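PDB 6ZTI: PlaB phospholipase from Legionella pneumophila, which probably hydrolyses phospholipids as an alpha/beta-hydrolase virulence enzyme whose activity is controlled by tetramerization mediated by NAD(H). Local coordinates for residues B[103-107]-B[128-133]; B[136-140]-B[382-386]; B[142-146]-B[157-163]. One frame throughout, in Å; residues are numbered along the deposited sequence.

Interaction 1: B[103-107]-B[128-133]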
# COMPACT_ATOMS: atom_id res chain seq x y z
N GLY B 103 28.85 4.33 -15.78
CA GLY B 103 29.14 5.74 -15.77
C GLY B 103 28.77 6.36 -14.43
O GLY B 103 29.62 6.84 -13.69
N PRO B 104 27.47 6.37 -14.12
CA PRO B 104 27.03 6.83 -12.80
C PRO B 104 27.82 6.26 -11.64
O PRO B 104 28.01 6.95 -10.63
CB PRO B 104 25.57 6.36 -12.76
CG PRO B 104 25.12 6.41 -14.16
CD PRO B 104 26.33 6.05 -15.00
N ILE B 105 28.29 5.02 -11.76
CA ILE B 105 28.96 4.36 -10.64
C ILE B 105 30.35 4.96 -10.42
O ILE B 105 30.73 5.30 -9.30
CB ILE B 105 29.03 2.84 -10.88
CG1 ILE B 105 27.69 2.20 -10.52
CG2 ILE B 105 30.15 2.19 -10.07
CD1 ILE B 105 27.45 0.83 -11.15
N VAL B 106 31.11 5.12 -11.51
CA VAL B 106 32.42 5.75 -11.40
C VAL B 106 32.28 7.21 -10.96
O VAL B 106 33.15 7.72 -10.24
CB VAL B 106 33.18 5.62 -12.73
CG1 VAL B 106 34.47 6.43 -12.70
CG2 VAL B 106 33.48 4.15 -13.00
N ARG B 107 31.20 7.89 -11.36
CA ARG B 107 31.00 9.26 -10.92
C ARG B 107 30.68 9.33 -9.43
O ARG B 107 31.05 10.30 -8.76
CB ARG B 107 29.89 9.93 -11.72
CG ARG B 107 30.24 10.17 -13.20
CD ARG B 107 29.37 11.24 -13.78
NE ARG B 107 27.95 10.90 -13.79
CZ ARG B 107 27.00 11.54 -13.13
NH1 ARG B 107 27.26 12.60 -12.35
NH2 ARG B 107 25.75 11.12 -13.24
N MET B 128 32.42 7.50 -20.93
CA MET B 128 31.12 6.92 -20.61
C MET B 128 30.37 6.62 -21.90
O MET B 128 30.14 7.52 -22.70
CB MET B 128 30.30 7.88 -19.75
CG MET B 128 30.79 7.99 -18.31
SD MET B 128 29.97 9.35 -17.47
CE MET B 128 30.92 10.73 -18.12
N LEU B 129 30.00 5.35 -22.09
CA LEU B 129 29.23 4.91 -23.25
C LEU B 129 27.77 4.72 -22.83
O LEU B 129 27.47 3.92 -21.93
CB LEU B 129 29.79 3.60 -23.82
CG LEU B 129 31.31 3.54 -24.07
CD1 LEU B 129 31.77 2.16 -24.55
CD2 LEU B 129 31.73 4.60 -25.08
N ALA B 130 26.88 5.45 -23.50
CA ALA B 130 25.44 5.44 -23.21
C ALA B 130 25.16 5.40 -21.71
O ALA B 130 24.38 4.55 -21.26
CB ALA B 130 24.76 4.26 -23.90
N PRO B 131 25.76 6.29 -20.93
CA PRO B 131 25.54 6.28 -19.48
C PRO B 131 24.15 6.77 -19.11
O PRO B 131 23.65 7.73 -19.70
CB PRO B 131 26.60 7.25 -18.96
CG PRO B 131 26.68 8.25 -20.06
CD PRO B 131 26.57 7.46 -21.34
N ALA B 132 23.56 6.14 -18.09
CA ALA B 132 22.24 6.54 -17.58
C ALA B 132 22.41 7.63 -16.52
O ALA B 132 21.95 7.52 -15.38
CB ALA B 132 21.50 5.33 -17.02
N ASN B 133 23.06 8.72 -16.93
CA ASN B 133 23.46 9.74 -15.96
C ASN B 133 22.27 10.46 -15.35
O ASN B 133 22.36 10.91 -14.20
CB ASN B 133 24.42 10.73 -16.61
CG ASN B 133 25.82 10.18 -16.71
OD1 ASN B 133 26.33 9.56 -15.77
ND2 ASN B 133 26.46 10.39 -17.84
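Gly103 and Pro131 bring the two backbones together, with their CA atoms 5.2 Å apart. Pro104 and Asn133 follow as the next close pair. The contact lies inside a beta-alpha-beta unit of the alpha/beta-hydrolase domain, made of strand 93-99, helix 102-114 and strand 123-129. Residues 103-107 lie in the first turns of that helix. Residues 128-133 are the end of the second strand and the loop that leaves it. Ala132 is the centre of an inverse gamma turn in this loop.

Gly103 has no side chain, and the helix backbone comes close to the strand end here. Gly103 CA lies 3.8 Å from Met128 CG. The ring of Pro104 crosses that of Pro131 at about a right angle, with Pro104 CD 4.1 Å from Pro131 CB. Pro104 CG lies 3.6 Å from Ala132 O, and Pro104 CD is near Asn133 OD1.

The polar part belongs to Arg107 and Asn133. The Arg107 chain is bent at chi3 (-63°), which turns the guanidinium toward Asn133. Arg107 NH2 also bonds to Asn177 OD1, and Trp180 makes a cation-pi contact with the same group. Asn133 ND2 donates to Thr226 O and weakly to Met128 SD. The guanidinium and amide planes stand 79° apart. Arg107 NE donates to Asn133 OD1 at 2.9 Å, from above the carbonyl plane, and NH2 adds a weak second bond to the same oxygen.

Interaction 2: B[136-140]-B[382-386]. With SND (thionicotinamide-adenine-dinucleotide), chain O.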
# COMPACT_ATOMS: atom_id res chain seq x y z
N SER B 136 16.95 6.08 -16.37
CA SER B 136 16.35 5.31 -17.46
C SER B 136 14.86 5.19 -17.22
O SER B 136 14.43 4.80 -16.13
CB SER B 136 16.95 3.90 -17.55
OG SER B 136 16.15 3.07 -18.39
N ALA B 137 14.07 5.52 -18.24
CA ALA B 137 12.62 5.42 -18.12
C ALA B 137 12.18 3.99 -17.81
O ALA B 137 11.11 3.79 -17.23
CB ALA B 137 11.96 5.91 -19.40
N LEU B 138 13.01 3.01 -18.17
CA LEU B 138 12.65 1.61 -17.98
C LEU B 138 12.71 1.18 -16.52
O LEU B 138 12.07 0.19 -16.16
CB LEU B 138 13.58 0.72 -18.80
CG LEU B 138 13.44 0.69 -20.32
CD1 LEU B 138 14.53 -0.17 -20.92
CD2 LEU B 138 12.09 0.14 -20.69
N ALA B 139 13.46 1.90 -15.68
CA ALA B 139 13.69 1.45 -14.31
C ALA B 139 12.39 1.34 -13.53
O ALA B 139 12.21 0.43 -12.72
CB ALA B 139 14.66 2.39 -13.59
N GLN B 140 11.47 2.27 -13.77
CA GLN B 140 10.20 2.24 -13.04
C GLN B 140 9.42 0.96 -13.34
O GLN B 140 8.75 0.43 -12.45
CB GLN B 140 9.38 3.48 -13.38
CG GLN B 140 8.10 3.57 -12.58
CD GLN B 140 7.44 4.93 -12.66
OE1 GLN B 140 6.49 5.13 -13.41
NE2 GLN B 140 7.95 5.88 -11.87
N GLN B 382 6.73 10.91 -16.49
CA GLN B 382 6.86 9.88 -15.48
C GLN B 382 6.94 10.58 -14.14
O GLN B 382 7.56 11.64 -14.03
CB GLN B 382 8.10 8.99 -15.71
CG GLN B 382 7.90 7.51 -15.41
CD GLN B 382 9.16 6.64 -15.61
OE1 GLN B 382 10.13 6.75 -14.86
NE2 GLN B 382 9.11 5.74 -16.59
N ARG B 383 6.31 10.00 -13.13
CA ARG B 383 6.42 10.50 -11.77
C ARG B 383 7.07 9.43 -10.92
O ARG B 383 6.67 8.26 -10.96
CB ARG B 383 5.06 10.90 -11.16
CG ARG B 383 5.24 11.75 -9.91
CD ARG B 383 3.91 12.23 -9.34
NE ARG B 383 3.12 11.14 -8.78
CZ ARG B 383 1.94 11.29 -8.18
NH1 ARG B 383 1.42 12.50 -8.05
NH2 ARG B 383 1.30 10.24 -7.69
N ASN B 384 8.08 9.84 -10.16
CA ASN B 384 8.85 8.90 -9.36
C ASN B 384 7.95 8.25 -8.30
O ASN B 384 7.16 8.92 -7.64
CB ASN B 384 10.03 9.61 -8.71
CG ASN B 384 11.00 8.64 -8.04
OD1 ASN B 384 10.82 8.26 -6.89
ND2 ASN B 384 12.03 8.23 -8.76
N LEU B 385 8.09 6.94 -8.16
CA LEU B 385 7.24 6.20 -7.23
C LEU B 385 7.68 6.35 -5.78
O LEU B 385 6.86 6.15 -4.88
CB LEU B 385 7.23 4.72 -7.60
CG LEU B 385 6.74 4.39 -9.02
CD1 LEU B 385 6.71 2.87 -9.23
CD2 LEU B 385 5.37 4.98 -9.28
N ASN B 386 8.94 6.68 -5.53
CA ASN B 386 9.41 6.88 -4.16
C ASN B 386 9.23 8.32 -3.69
O ASN B 386 9.06 8.55 -2.48
CB ASN B 386 10.88 6.47 -4.07
CG ASN B 386 11.08 4.97 -4.23
OD1 ASN B 386 10.40 4.17 -3.58
ND2 ASN B 386 12.02 4.58 -5.09
PA SND O . 0.57 9.16 -15.77
O1A SND O . 1.50 8.01 -15.89
O2A SND O . 0.46 10.04 -17.00
O5B SND O . 0.94 10.14 -14.53
C5B SND O . 1.42 9.54 -13.31
C4B SND O . 1.25 10.50 -12.16
O4B SND O . 1.95 11.73 -12.45
C3B SND O . -0.20 10.91 -11.86
O3B SND O . -0.39 11.02 -10.45
C2B SND O . -0.31 12.25 -12.56
O2B SND O . -1.30 13.10 -11.99
C1B SND O . 1.07 12.82 -12.30
N9A SND O . 1.46 13.86 -13.24
C8A SND O . 1.78 13.70 -14.56
N7A SND O . 1.95 14.82 -15.21
C5A SND O . 1.73 15.79 -14.25
C6A SND O . 1.70 17.20 -14.32
N6A SND O . 1.99 17.89 -15.43
N1A SND O . 1.39 17.87 -13.19
C2A SND O . 1.17 17.18 -12.07
N3A SND O . 1.19 15.86 -11.88
C4A SND O . 1.45 15.22 -13.02
O3 SND O . -0.89 8.64 -15.42
PN SND O . -2.29 9.27 -14.98
O1N SND O . -2.37 10.67 -15.48
O2N SND O . -2.47 9.01 -13.54
O5D SND O . -3.23 8.31 -15.86
C5D SND O . -3.70 7.05 -15.33
C4D SND O . -3.80 6.00 -16.42
O4D SND O . -4.53 6.52 -17.56
C3D SND O . -2.47 5.50 -17.00
O3D SND O . -2.62 4.15 -17.46
C2D SND O . -2.26 6.46 -18.17
O2D SND O . -1.39 5.93 -19.16
C1D SND O . -3.70 6.55 -18.69
N1N SND O . -3.91 7.88 -19.40
C2N SND O . -4.21 8.95 -18.64
C3N SND O . -4.47 10.17 -19.24
C7N SND O . -4.91 11.33 -18.41
S7N SND O . -6.24 12.22 -18.84
N7N SND O . -4.23 11.56 -17.30
C4N SND O . -4.41 10.26 -20.62
C5N SND O . -4.08 9.15 -21.38
C6N SND O . -3.83 7.96 -20.74
O HOH W 1 12.24 5.23 -14.50
O HOH W 2 4.82 7.69 -13.72
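Gln140 and Gln382 reach past each other from opposite directions, and their amide groups stack with planes 29° apart. OE1 of Gln140 lies 3.4 Å from CG of Gln382. Each amide then donates to the backbone of the other segment.

Gln382 NE2 binds Ala137 O at 2.9 Å. The bond is nearly straight (169°). It lies in the carbonyl plane, on a lone pair, and in the plane of the Gln382 amide. Tyr211 OH is a second partner of this NE2. Gln140 NE2 binds Arg383 O, also at 2.9 Å, but from above the carbonyl plane. Glu167 OE2 takes another bond from the same nitrogen.

Gln140 has CG anti to its N (chi1 -176°) and stays extended, which carries its amide to strand 378-383. Leu385 crosses this chain at about a right angle. Its CD1 lies 3.7 Å from Gln140 CG.

Two waters join the segments. Water 1 links Ser136 O and Gln140 N with Gln382 OE1. Water 2 accepts from Arg383 N and donates to Gln140 OE1.

Arg383 starts away from residues 136-140, and its chain runs along the ribose of a bound thio-NAD. O3B of that ligand sits over one face of the guanidinium, 3.3 Å from Arg383 CZ. A further thio-NAD touches Gln140 and Gln382. The contact therefore joins the loop before helix 142-146 to a strand that lines the dinucleotide pockets. Each NE2 has two acceptors, which sets the flip of each amide, and a water meets each OE1.

Interaction 3: B[142-146]-B[157-163]. With SND (thionicotinamide-adenine-dinucleotide), chain H.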
# COMPACT_ATOMS: atom_id res chain seq x y z
N GLY B 142 10.32 -1.74 -13.11
CA GLY B 142 10.60 -2.59 -11.96
C GLY B 142 11.22 -3.93 -12.32
O GLY B 142 11.39 -4.29 -13.49
N LYS B 143 11.51 -4.70 -11.27
CA LYS B 143 12.35 -5.90 -11.40
C LYS B 143 11.68 -6.98 -12.26
O LYS B 143 12.29 -7.49 -13.21
CB LYS B 143 12.67 -6.44 -10.01
CG LYS B 143 13.73 -7.54 -9.97
CD LYS B 143 14.16 -7.86 -8.55
CE LYS B 143 15.10 -9.05 -8.51
NZ LYS B 143 16.40 -8.77 -9.19
N SER B 144 10.45 -7.36 -11.92
CA SER B 144 9.80 -8.46 -12.62
C SER B 144 9.71 -8.19 -14.12
O SER B 144 10.21 -8.96 -14.94
CB SER B 144 8.41 -8.72 -12.04
OG SER B 144 7.49 -8.98 -13.08
N ARG B 145 9.04 -7.09 -14.49
CA ARG B 145 8.87 -6.79 -15.92
C ARG B 145 10.20 -6.67 -16.64
O ARG B 145 10.33 -7.09 -17.80
CB ARG B 145 8.06 -5.50 -16.09
CG ARG B 145 6.60 -5.64 -15.70
CD ARG B 145 5.94 -4.29 -15.52
NE ARG B 145 5.64 -3.64 -16.78
CZ ARG B 145 4.99 -2.49 -16.88
NH1 ARG B 145 4.58 -1.86 -15.78
NH2 ARG B 145 4.74 -1.95 -18.08
N LEU B 146 11.21 -6.07 -16.00
CA LEU B 146 12.47 -5.80 -16.69
C LEU B 146 13.20 -7.09 -17.03
O LEU B 146 13.81 -7.20 -18.10
CB LEU B 146 13.35 -4.87 -15.85
CG LEU B 146 12.93 -3.40 -15.86
CD1 LEU B 146 13.76 -2.60 -14.87
CD2 LEU B 146 13.06 -2.81 -17.25
N GLU B 157 15.52 -9.96 -12.53
CA GLU B 157 16.95 -9.89 -12.84
C GLU B 157 17.64 -8.73 -12.11
O GLU B 157 18.44 -8.97 -11.21
CB GLU B 157 17.17 -9.76 -14.36
CG GLU B 157 18.62 -9.42 -14.75
CD GLU B 157 19.48 -10.65 -15.02
OE1 GLU B 157 19.85 -10.86 -16.20
OE2 GLU B 157 19.80 -11.40 -14.07
N PRO B 158 17.31 -7.49 -12.46
CA PRO B 158 18.06 -6.35 -11.92
C PRO B 158 17.78 -6.13 -10.45
O PRO B 158 16.70 -6.45 -9.94
CB PRO B 158 17.59 -5.17 -12.77
CG PRO B 158 16.30 -5.60 -13.42
CD PRO B 158 16.06 -7.06 -13.12
N GLY B 159 18.78 -5.57 -9.76
CA GLY B 159 18.68 -5.36 -8.33
C GLY B 159 17.82 -4.14 -7.99
O GLY B 159 17.95 -3.07 -8.58
N LYS B 160 16.96 -4.32 -6.99
CA LYS B 160 15.96 -3.30 -6.70
C LYS B 160 16.60 -1.98 -6.30
O LYS B 160 16.10 -0.91 -6.66
CB LYS B 160 15.00 -3.78 -5.61
CG LYS B 160 13.74 -2.94 -5.50
CD LYS B 160 13.89 -1.82 -4.47
CE LYS B 160 12.66 -0.94 -4.41
NZ LYS B 160 12.79 0.12 -3.36
N CYS B 161 17.69 -2.03 -5.53
CA CYS B 161 18.27 -0.78 -5.05
C CYS B 161 18.93 0.00 -6.17
O CYS B 161 18.90 1.24 -6.17
CB CYS B 161 19.27 -1.06 -3.93
SG CYS B 161 18.47 -1.56 -2.38
N VAL B 162 19.53 -0.68 -7.15
CA VAL B 162 20.04 0.04 -8.30
C VAL B 162 18.90 0.62 -9.14
O VAL B 162 19.06 1.67 -9.76
CB VAL B 162 20.94 -0.89 -9.14
CG1 VAL B 162 21.38 -0.17 -10.42
CG2 VAL B 162 22.15 -1.33 -8.31
N LEU B 163 17.76 -0.07 -9.21
CA LEU B 163 16.62 0.48 -9.93
C LEU B 163 16.09 1.74 -9.27
O LEU B 163 15.62 2.65 -9.95
CB LEU B 163 15.50 -0.56 -10.03
CG LEU B 163 15.80 -1.80 -10.88
CD1 LEU B 163 14.61 -2.73 -10.90
CD2 LEU B 163 16.17 -1.41 -12.30
PA SND H . 0.48 1.88 -18.17
O1A SND H . -0.47 2.92 -17.68
O2A SND H . 0.77 1.84 -19.65
O5B SND H . 0.03 0.38 -17.78
C5B SND H . -0.54 0.17 -16.49
C4B SND H . -0.41 -1.29 -16.17
O4B SND H . -1.05 -2.08 -17.20
C3B SND H . 1.03 -1.80 -16.07
O3B SND H . 1.14 -2.72 -15.00
C2B SND H . 1.24 -2.49 -17.42
O2B SND H . 2.23 -3.50 -17.36
C1B SND H . -0.15 -3.08 -17.64
N9A SND H . -0.45 -3.38 -19.04
C8A SND H . -0.75 -2.48 -20.03
N7A SND H . -0.86 -3.02 -21.22
C5A SND H . -0.62 -4.37 -21.00
C6A SND H . -0.53 -5.47 -21.87
N6A SND H . -0.76 -5.39 -23.18
N1A SND H . -0.22 -6.67 -21.33
C2A SND H . -0.03 -6.75 -20.01
N3A SND H . -0.11 -5.78 -19.09
C4A SND H . -0.38 -4.61 -19.65
O3 SND H . 1.86 2.06 -17.42
PN SND H . 3.25 1.25 -17.40
O1N SND H . 3.29 0.41 -18.62
O2N SND H . 3.38 0.63 -16.07
O5D SND H . 4.28 2.47 -17.53
C5D SND H . 4.79 3.12 -16.34
C4D SND H . 4.91 4.62 -16.57
O4D SND H . 5.69 4.88 -17.77
C3D SND H . 3.61 5.38 -16.78
O3D SND H . 3.78 6.71 -16.29
C2D SND H . 3.44 5.33 -18.30
O2D SND H . 2.60 6.35 -18.82
C1D SND H . 4.89 5.55 -18.72
N1N SND H . 5.13 4.90 -20.09
C2N SND H . 5.40 3.59 -20.08
C3N SND H . 5.73 2.94 -21.26
C7N SND H . 6.16 1.52 -21.24
S7N SND H . 7.46 1.01 -22.15
N7N SND H . 5.50 0.71 -20.45
C4N SND H . 5.76 3.68 -22.44
C5N SND H . 5.46 5.03 -22.42
C6N SND H . 5.14 5.63 -21.22
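Lys143 meets Pro158 in the polar part of this contact. Lys143 NZ to Pro158 O is a hydrogen bond modelled at 2.5 Å, too short to be taken literally. Glu157 O lies 2.9 Å from the same nitrogen. The lysine chain is extended as far as CE and bends only at chi4 (65°), which turns NZ back to the Pro158 carbonyl. Asp65 is a long, weak ionic partner of NZ and also accepts from Lys160 N, at the start of helix 160-166.

The apolar part adjoins it, because the Pro158 ring touches both Lys143 and Leu146. Leu146 and Leu163 meet tip to tip, with Leu146 CD1 3.7 Å from Leu163 CD2. Leu146 CB rests 3.9 Å from CG of the Pro158 ring. The other methyl of Leu163, CD1, packs against the backbone at Gly142 and Lys143. Trp24 touches both leucines.

Ligand binding falls to Arg145, which does not touch residues 157-163. Its NH1 binds O2N of thio-NAD and its NH2 binds O1N, both at 2.8 Å and nearly straight, a paired grip on one phosphate. NH2 also donates to Asn209 OD1, which itself bonds the ligand. O2B of the ligand lies over the centre of the guanidinium face. Arg381 of the second subunit packs on Arg145 and hydrogen-bonds the same ligand. The short helix thus packs within its own subunit and supplies an arginine to a dinucleotide site shared between two subunits.

Interaction 1 is wholly buried, while interactions 2 and 3 are partly buried and supply residues to the thio-NAD sites. The chain runs from strand 123-129 in interaction 1 straight into the loop of interaction 2, then into helix 142-146 of interaction 3. Interactions 2 and 3 touch directly: Leu138 O lies 3.3 Å from Leu146 CD2, and Ala139 packs on Leu163. Interaction 3 is nested inside the long loop closed by interaction 2. Their chemistry differs with place. The beta-alpha-beta unit combines proline packing with an arginine-asparagine pair. Residues 382-386 are joined through amides and water. Residues 157-163 meet helix 142-146 through a leucine pair, a proline ring and a lysine.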